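Local structure of angiopoietin-related protein 6 (Homo sapiens, 6Y43) at residues Pro85-Thr90 against Leu118-Asp123; Gly93-Leu98 against Met215-Leu220. The protein is a secreted angiopoietin-like factor whose calcium-binding, fibrinogen-like globular domain probably mediates recognition of partner molecules outside the cell. All coordinates share one frame; numbering follows the deposited sequence.

Contact 1 of 2, residues Pro85-Thr90 against Leu118-Asp123; sequences PVYQLT and LEPESD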
ATOM      1  N   PRO A  85       0.632   8.619  -8.866  1.00 10.02           N
ATOM      2  CA  PRO A  85       0.223   9.458  -7.724  1.00 11.63           C
ATOM      3  C   PRO A  85       1.116   9.281  -6.497  1.00 11.32           C
ATOM      4  O   PRO A  85       1.499  10.260  -5.839  1.00 11.59           O
ATOM      5  CB  PRO A  85      -1.222   9.001  -7.467  1.00 13.24           C
ATOM      6  CG  PRO A  85      -1.685   8.423  -8.765  1.00 13.63           C
ATOM      7  CD  PRO A  85      -0.464   7.790  -9.389  1.00 11.31           C
ATOM      8  N   VAL A  86       1.499   8.051  -6.177  1.00 11.16           N
ATOM      9  CA  VAL A  86       2.323   7.854  -4.983  1.00  9.53           C
ATOM     10  C   VAL A  86       3.720   8.437  -5.192  1.00  9.41           C
ATOM     11  O   VAL A  86       4.317   9.014  -4.271  1.00 11.45           O
ATOM     12  CB  VAL A  86       2.383   6.361  -4.600  1.00 10.56           C
ATOM     13  CG1 VAL A  86       3.400   6.155  -3.474  1.00 11.74           C
ATOM     14  CG2 VAL A  86       1.015   5.853  -4.205  1.00 11.49           C
ATOM     15  N   TYR A  87       4.271   8.276  -6.398  1.00 11.05           N
ATOM     16  CA  TYR A  87       5.519   8.942  -6.741  1.00 11.13           C
ATOM     17  C   TYR A  87       5.405  10.449  -6.526  1.00 12.74           C
ATOM     18  O   TYR A  87       6.271  11.071  -5.900  1.00 14.59           O
ATOM     19  CB  TYR A  87       5.897   8.636  -8.198  1.00 11.29           C
ATOM     20  CG  TYR A  87       6.984   9.560  -8.694  1.00 13.51           C
ATOM     21  CD1 TYR A  87       8.283   9.439  -8.214  1.00 14.82           C
ATOM     22  CD2 TYR A  87       6.705  10.569  -9.609  1.00 16.88           C
ATOM     23  CE1 TYR A  87       9.268  10.300  -8.628  1.00 15.08           C
ATOM     24  CE2 TYR A  87       7.695  11.439 -10.029  1.00 17.76           C
ATOM     25  CZ  TYR A  87       8.974  11.292  -9.535  1.00 18.66           C
ATOM     26  OH  TYR A  87       9.979  12.140  -9.943  1.00 26.41           O
ATOM     27  N   GLN A  88       4.334  11.053  -7.042  1.00 12.74           N
ATOM     28  CA  GLN A  88       4.161  12.492  -6.887  1.00 15.10           C
ATOM     29  C   GLN A  88       4.104  12.890  -5.420  1.00 16.12           C
ATOM     30  O   GLN A  88       4.720  13.885  -5.013  1.00 17.55           O
ATOM     31  CB  GLN A  88       2.892  12.931  -7.614  1.00 14.53           C
ATOM     32  CG  GLN A  88       2.945  12.742  -9.117  1.00 15.51           C
ATOM     33  CD  GLN A  88       3.905  13.688  -9.764  1.00 28.30           C
ATOM     34  OE1 GLN A  88       3.969  14.863  -9.395  1.00 29.58           O
ATOM     35  NE2 GLN A  88       4.670  13.190 -10.741  1.00 31.85           N
ATOM     36  N   LEU A  89       3.379  12.126  -4.610  1.00 11.70           N
ATOM     37  CA  LEU A  89       3.263  12.446  -3.195  1.00 13.91           C
ATOM     38  C   LEU A  89       4.590  12.284  -2.469  1.00 17.56           C
ATOM     39  O   LEU A  89       4.927  13.095  -1.605  1.00 20.99           O
ATOM     40  CB  LEU A  89       2.214  11.556  -2.537  1.00 13.46           C
ATOM     41  CG  LEU A  89       0.768  11.879  -2.866  1.00 13.82           C
ATOM     42  CD1 LEU A  89      -0.103  10.781  -2.280  1.00 12.61           C
ATOM     43  CD2 LEU A  89       0.421  13.250  -2.309  1.00 20.07           C
ATOM     44  N   THR A  90       5.351  11.238  -2.778  1.00 13.14           N
ATOM     45  CA  THR A  90       6.534  10.943  -1.985  1.00 17.04           C
ATOM     46  C   THR A  90       7.783  11.592  -2.557  1.00 19.24           C
ATOM     47  O   THR A  90       8.873  11.391  -2.011  1.00 25.33           O
ATOM     48  CB  THR A  90       6.736   9.425  -1.868  1.00 14.64           C
ATOM     49  OG1 THR A  90       6.967   8.848  -3.156  1.00 17.53           O
ATOM     50  CG2 THR A  90       5.520   8.790  -1.248  1.00 19.68           C
ATOM     51  N   LEU A 118       9.261   6.417  -3.986  1.00 12.69           N
ATOM     52  CA  LEU A 118       9.391   5.704  -5.245  1.00 10.34           C
ATOM     53  C   LEU A 118      10.223   6.524  -6.216  1.00 11.16           C
ATOM     54  O   LEU A 118      10.124   7.752  -6.236  1.00 11.79           O
ATOM     55  CB  LEU A 118       8.014   5.426  -5.864  1.00 11.20           C
ATOM     56  CG  LEU A 118       6.985   4.619  -5.070  1.00 12.25           C
ATOM     57  CD1 LEU A 118       5.730   4.420  -5.891  1.00 13.58           C
ATOM     58  CD2 LEU A 118       7.586   3.282  -4.623  1.00 11.10           C
ATOM     59  N   GLU A 119      11.053   5.851  -7.013  1.00 10.70           N
ATOM     60  CA  GLU A 119      11.628   6.481  -8.185  1.00 11.96           C
ATOM     61  C   GLU A 119      10.531   6.711  -9.212  1.00 10.29           C
ATOM     62  O   GLU A 119       9.455   6.124  -9.124  1.00  9.99           O
ATOM     63  CB  GLU A 119      12.706   5.597  -8.797  1.00 11.87           C
ATOM     64  CG  GLU A 119      13.906   5.335  -7.928  1.00 16.10           C
ATOM     65  CD  GLU A 119      14.757   6.562  -7.748  1.00 29.45           C
ATOM     66  OE1 GLU A 119      14.766   7.415  -8.664  1.00 24.33           O
ATOM     67  OE2 GLU A 119      15.411   6.674  -6.687  1.00 30.63           O
ATOM     68  N   PRO A 120      10.797   7.505 -10.242  1.00 12.02           N
ATOM     69  CA  PRO A 120       9.794   7.731 -11.291  1.00 11.25           C
ATOM     70  C   PRO A 120       9.641   6.518 -12.204  1.00  9.98           C
ATOM     71  O   PRO A 120      10.347   5.510 -12.073  1.00 10.57           O
ATOM     72  CB  PRO A 120      10.335   8.966 -12.032  1.00 13.17           C
ATOM     73  CG  PRO A 120      11.814   8.992 -11.736  1.00 15.14           C
ATOM     74  CD  PRO A 120      11.988   8.364 -10.380  1.00 14.06           C
ATOM     75  N   GLU A 121       8.686   6.633 -13.140  1.00 10.10           N
ATOM     76  CA  GLU A 121       8.433   5.536 -14.064  1.00 11.82           C
ATOM     77  C   GLU A 121       9.695   5.150 -14.827  1.00 13.41           C
ATOM     78  O   GLU A 121       9.921   3.960 -15.098  1.00 11.74           O
ATOM     79  CB  GLU A 121       7.328   5.907 -15.058  1.00 15.23           C
ATOM     80  CG  GLU A 121       7.020   4.759 -16.015  1.00 17.66           C
ATOM     81  CD  GLU A 121       5.859   5.036 -16.956  1.00 24.97           C
ATOM     82  OE1 GLU A 121       5.596   6.217 -17.241  1.00 22.01           O
ATOM     83  OE2 GLU A 121       5.217   4.057 -17.406  1.00 24.11           O
ATOM     84  N   SER A 122      10.516   6.145 -15.190  1.00 10.81           N
ATOM     85  CA  SER A 122      11.732   5.908 -15.964  1.00 14.38           C
ATOM     86  C   SER A 122      12.711   5.002 -15.230  1.00 13.58           C
ATOM     87  O   SER A 122      13.603   4.407 -15.858  1.00 13.82           O
ATOM     88  CB  SER A 122      12.413   7.253 -16.272  1.00 16.09           C
ATOM     89  OG  SER A 122      12.701   7.965 -15.084  1.00 19.76           O
ATOM     90  N   ASP A 123      12.572   4.902 -13.910  1.00 11.60           N
ATOM     91  CA  ASP A 123      13.372   4.009 -13.085  1.00 13.50           C
ATOM     92  C   ASP A 123      12.491   2.952 -12.434  1.00 11.58           C
ATOM     93  O   ASP A 123      12.787   2.464 -11.332  1.00 11.65           O
ATOM     94  CB  ASP A 123      14.159   4.809 -12.050  1.00 12.84           C
ATOM     95  CG  ASP A 123      15.135   5.778 -12.699  1.00 25.01           C
ATOM     96  OD1 ASP A 123      14.703   6.859 -13.153  1.00 29.43           O
ATOM     97  OD2 ASP A 123      16.333   5.446 -12.783  1.00 30.41           O
TER
HETATM   98  O   HOH W   1       8.906   9.707  -4.900  1.00 26.56           O

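Contact 2 of 2, residues Gly93-Leu98 against Met215-Leu220; sequences GDHELL and MLIRPL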
ATOM      1  N   GLY A  93       9.347  15.899   0.242  1.00 40.12           N
ATOM      2  CA  GLY A  93       9.528  15.683   1.663  1.00 37.20           C
ATOM      3  C   GLY A  93       9.646  14.212   2.005  1.00 27.97           C
ATOM      4  O   GLY A  93       9.557  13.328   1.155  1.00 34.17           O
ATOM      5  N   ASP A  94       9.846  13.952   3.293  1.00 25.10           N
ATOM      6  CA  ASP A  94       9.962  12.596   3.804  1.00 24.42           C
ATOM      7  C   ASP A  94       8.600  12.078   4.256  1.00 21.04           C
ATOM      8  O   ASP A  94       7.708  12.852   4.634  1.00 19.04           O
ATOM      9  CB  ASP A  94      10.947  12.548   4.968  1.00 30.44           C
ATOM     10  CG  ASP A  94      12.393  12.610   4.506  1.00 38.04           C
ATOM     11  OD1 ASP A  94      12.773  11.800   3.626  1.00 40.27           O
ATOM     12  OD2 ASP A  94      13.134  13.473   5.020  1.00 42.15           O
ATOM     13  N   HIS A  95       8.439  10.752   4.188  1.00 17.82           N
ATOM     14  CA  HIS A  95       7.178  10.114   4.516  1.00 13.80           C
ATOM     15  C   HIS A  95       7.410   8.862   5.336  1.00 14.41           C
ATOM     16  O   HIS A  95       8.378   8.136   5.121  1.00 14.12           O
ATOM     17  CB  HIS A  95       6.386   9.733   3.271  1.00 14.21           C
ATOM     18  CG  HIS A  95       5.753  10.907   2.606  1.00 21.42           C
ATOM     19  ND1 HIS A  95       6.449  11.734   1.754  1.00 24.76           N
ATOM     20  CD2 HIS A  95       4.500  11.413   2.692  1.00 22.70           C
ATOM     21  CE1 HIS A  95       5.645  12.694   1.327  1.00 25.99           C
ATOM     22  NE2 HIS A  95       4.457  12.519   1.879  1.00 25.80           N
ATOM     23  N   GLU A  96       6.477   8.604   6.243  1.00 11.60           N
ATOM     24  CA  GLU A  96       6.386   7.340   6.955  1.00 12.84           C
ATOM     25  C   GLU A  96       5.375   6.448   6.250  1.00 12.91           C
ATOM     26  O   GLU A  96       4.301   6.911   5.827  1.00 12.57           O
ATOM     27  CB  GLU A  96       5.958   7.567   8.402  1.00 13.40           C
ATOM     28  CG  GLU A  96       5.835   6.298   9.210  1.00 15.29           C
ATOM     29  CD  GLU A  96       5.546   6.558  10.672  1.00 22.50           C
ATOM     30  OE1 GLU A  96       5.285   7.735  11.036  1.00 20.37           O
ATOM     31  OE2 GLU A  96       5.567   5.572  11.448  1.00 20.60           O
ATOM     32  N   LEU A  97       5.727   5.175   6.106  1.00  9.60           N
ATOM     33  CA  LEU A  97       4.811   4.154   5.626  1.00 10.67           C
ATOM     34  C   LEU A  97       4.320   3.320   6.790  1.00 12.06           C
ATOM     35  O   LEU A  97       5.133   2.834   7.588  1.00  9.44           O
ATOM     36  CB  LEU A  97       5.509   3.245   4.624  1.00 11.30           C
ATOM     37  CG  LEU A  97       4.757   2.003   4.179  1.00  9.22           C
ATOM     38  CD1 LEU A  97       3.601   2.398   3.265  1.00 13.02           C
ATOM     39  CD2 LEU A  97       5.725   1.131   3.385  1.00 10.57           C
ATOM     40  N   LEU A  98       3.002   3.143   6.873  1.00  9.49           N
ATOM     41  CA  LEU A  98       2.369   2.279   7.853  1.00  9.41           C
ATOM     42  C   LEU A  98       1.656   1.159   7.113  1.00 12.12           C
ATOM     43  O   LEU A  98       0.918   1.417   6.158  1.00 10.48           O
ATOM     44  CB  LEU A  98       1.370   3.072   8.708  1.00 10.69           C
ATOM     45  CG  LEU A  98       0.527   2.279   9.694  1.00 13.05           C
ATOM     46  CD1 LEU A  98       1.377   1.674  10.773  1.00 14.06           C
ATOM     47  CD2 LEU A  98      -0.524   3.207  10.301  1.00 16.88           C
ATOM     48  N   MET A 215      -1.911  -0.153   3.161  1.00  7.10           N
ATOM     49  CA  MET A 215      -0.664   0.587   3.155  1.00  8.63           C
ATOM     50  C   MET A 215      -1.012   2.063   3.216  1.00  7.89           C
ATOM     51  O   MET A 215      -1.861   2.536   2.444  1.00  8.70           O
ATOM     52  CB  MET A 215       0.160   0.290   1.903  1.00  9.94           C
ATOM     53  CG  MET A 215       0.395  -1.192   1.685  1.00 10.21           C
ATOM     54  SD  MET A 215       1.303  -1.581   0.165  1.00 10.83           S
ATOM     55  CE  MET A 215       2.954  -0.966   0.535  1.00 14.06           C
ATOM     56  N   LEU A 216      -0.400   2.786   4.152  1.00  8.76           N
ATOM     57  CA  LEU A 216      -0.778   4.181   4.376  1.00  9.27           C
ATOM     58  C   LEU A 216       0.484   5.024   4.514  1.00  8.96           C
ATOM     59  O   LEU A 216       1.510   4.542   4.980  1.00 10.01           O
ATOM     60  CB  LEU A 216      -1.655   4.320   5.623  1.00 11.91           C
ATOM     61  CG  LEU A 216      -2.793   3.287   5.788  1.00 11.54           C
ATOM     62  CD1 LEU A 216      -2.302   2.019   6.414  1.00 14.43           C
ATOM     63  CD2 LEU A 216      -3.816   3.968   6.625  1.00 16.42           C
ATOM     64  N   ILE A 217       0.409   6.294   4.104  1.00  7.90           N
ATOM     65  CA  ILE A 217       1.549   7.186   4.253  1.00 10.23           C
ATOM     66  C   ILE A 217       1.141   8.505   4.904  1.00 10.77           C
ATOM     67  O   ILE A 217      -0.017   8.926   4.873  1.00 10.67           O
ATOM     68  CB  ILE A 217       2.247   7.441   2.899  1.00 12.73           C
ATOM     69  CG1 ILE A 217       1.273   8.099   1.925  1.00 13.88           C
ATOM     70  CG2 ILE A 217       2.812   6.145   2.371  1.00 12.03           C
ATOM     71  CD1 ILE A 217       1.950   8.496   0.610  1.00 12.89           C
ATOM     72  N   ARG A 218       2.133   9.157   5.511  1.00 11.64           N
ATOM     73  CA  ARG A 218       1.981  10.407   6.225  1.00 10.64           C
ATOM     74  C   ARG A 218       3.311  11.127   6.152  1.00 15.46           C
ATOM     75  O   ARG A 218       4.363  10.469   6.212  1.00 14.34           O
ATOM     76  CB  ARG A 218       1.584  10.141   7.679  1.00 15.47           C
ATOM     77  CG  ARG A 218       1.357  11.345   8.576  1.00 19.89           C
ATOM     78  CD  ARG A 218       0.791  10.863   9.909  1.00 18.35           C
ATOM     79  NE  ARG A 218       1.787  10.269  10.817  1.00 17.13           N
ATOM     80  CZ  ARG A 218       1.492   9.828  12.040  1.00 16.35           C
ATOM     81  NH1 ARG A 218       0.248   9.898  12.515  1.00 14.58           N
ATOM     82  NH2 ARG A 218       2.437   9.293  12.796  1.00 21.86           N
ATOM     83  N   PRO A 219       3.316  12.452   6.035  1.00 14.75           N
ATOM     84  CA  PRO A 219       4.596  13.169   6.102  1.00 17.41           C
ATOM     85  C   PRO A 219       5.333  12.836   7.391  1.00 16.55           C
ATOM     86  O   PRO A 219       4.735  12.664   8.460  1.00 14.23           O
ATOM     87  CB  PRO A 219       4.185  14.648   6.038  1.00 18.82           C
ATOM     88  CG  PRO A 219       2.809  14.646   5.426  1.00 19.88           C
ATOM     89  CD  PRO A 219       2.169  13.369   5.880  1.00 16.95           C
ATOM     90  N   LEU A 220       6.644  12.715   7.279  1.00 16.34           N
ATOM     91  CA  LEU A 220       7.500  12.399   8.413  1.00 18.94           C
ATOM     92  C   LEU A 220       8.200  13.676   8.834  1.00 19.98           C
ATOM     93  O   LEU A 220       9.090  14.161   8.135  1.00 23.59           O
ATOM     94  CB  LEU A 220       8.524  11.335   8.052  1.00 21.08           C
ATOM     95  CG  LEU A 220       9.439  10.851   9.166  1.00 24.05           C
ATOM     96  CD1 LEU A 220       8.685  10.409  10.389  1.00 26.41           C
ATOM     97  CD2 LEU A 220      10.291   9.722   8.591  1.00 27.99           C
TER
HETATM   98  O   HOH W   2      11.524  15.009   7.564  1.00 38.24           O
HETATM   99  O   HOH W   3       4.654  10.278  10.400  1.00 22.32           O

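Contact 1 of 2, residues Pro85-Thr90 against Leu118-Asp123
The Tyr87 ring meets the 118-123 loop with one face and one edge. Pro120 lies over the face, with its CB 4.0 Å from the centroid of the Tyr87 ring and 26° off the ring normal, a CH-pi contact. Pro120 CA stands over the same face, set toward the rim. At the edge, in the ring plane, Leu118 O comes within 3.2 Å of Tyr87 CD1. Tyr87 CG is anti to the backbone N (chi1 166°), beside the carbonyl carbon, and the ring beyond it reaches Pro120. Tyr125 also touches this ring. Deeper in, Val86 CG1 packs on Leu118 CD1 at 3.8 Å, beside Phe116.

Thr90 OG1 donates to Val86 O at 2.9 Å, and Thr90 N reaches the same oxygen from the opposite face of the carbonyl plane. The hydroxyl oxygen also accepts a weak bond from Leu118 N at 3.4 Å. Water 1 sits within reach of Tyr87 O, Thr90 OG1 and Leu118 O, the last at 2.7 Å; with two hydrogens it can donate to only two of them at a time. An alanine at Tyr87 would probably open a gap beside the helix and leave Pro120 without its aromatic partner. Helix 83-90 is thus joined to the end of strand 108-118 mainly by apolar and ring contacts, while one water and one hydroxyl link polar backbone atoms where the strand gives way to loop.

Contact 2 of 2, residues Gly93-Leu98 against Met215-Leu220
Glu96 and Arg218 are a hydrogen-bonded pair of two antiparallel strands, and their side chains run side by side in the same direction. Glu96 CB lies 4.0 Å from Arg218 O. Glu96 CG is anti to the backbone N (chi1 180°), and the chain stays extended beyond it, beside the Arg218 side chain. At the tip, Glu96 OE1 forms a long salt bridge with Arg218 NH2 at 3.7 Å. The carboxylate and guanidinium planes are 66° apart, so the two groups do not pair flat. Water 3 bridges the pair: it donates to Glu96 OE1 at 2.7 Å and to Pro219 O, and accepts from Arg218 NE in the guanidinium plane. Arg218 NH1 is held elsewhere, by the carbonyls of Glu44 and Gly46.

Beneath the side chains, Glu96 N donates to Arg218 O at 2.8 Å, and Arg218 N donates back to Glu96 O. Leu98 and Leu216 repeat this pair of hydrogen bonds. Leu98 N to Leu216 O is nearly straight, with 175° at the hydrogen. Leu220 N extends the ladder to Asp94 O at 2.9 Å, from above the carbonyl plane. On the sheet face opposite Glu96, Leu97 CD1 rests on Ile217 CG2 at 3.9 Å.

Strand 95-102 lies between strands 212-219 and 108-118 in the antiparallel sheet of the fibrinogen-like domain, and strand 48-54 flanks 212-219 on its other side. Trp48 of that strand touches Glu96, Leu98 and Arg218. On the other face, Leu97 reaches Leu129 of strand 127-133, and Ile217 reaches Phe116.

Contact 2 belongs to the buried sheet of the domain, whereas contact 1 lies farther out and is only partly buried. Their centres are 14 Å apart, yet they touch. Helix 83-90 and strand 95-102 follow each other in the chain, and strand 108-118, which pairs with that strand, ends in the loop of contact 1. Thr90 CG2 packs 4.0 Å from Ile217 CD1, and Leu89 meets the same methyl. His95 also lies against the end of the helix. The chemistry differs with place. Contact 2 rests on a regular backbone ladder. Contact 1 relies on a ring, a few apolar groups and a water, and buries less than half the surface.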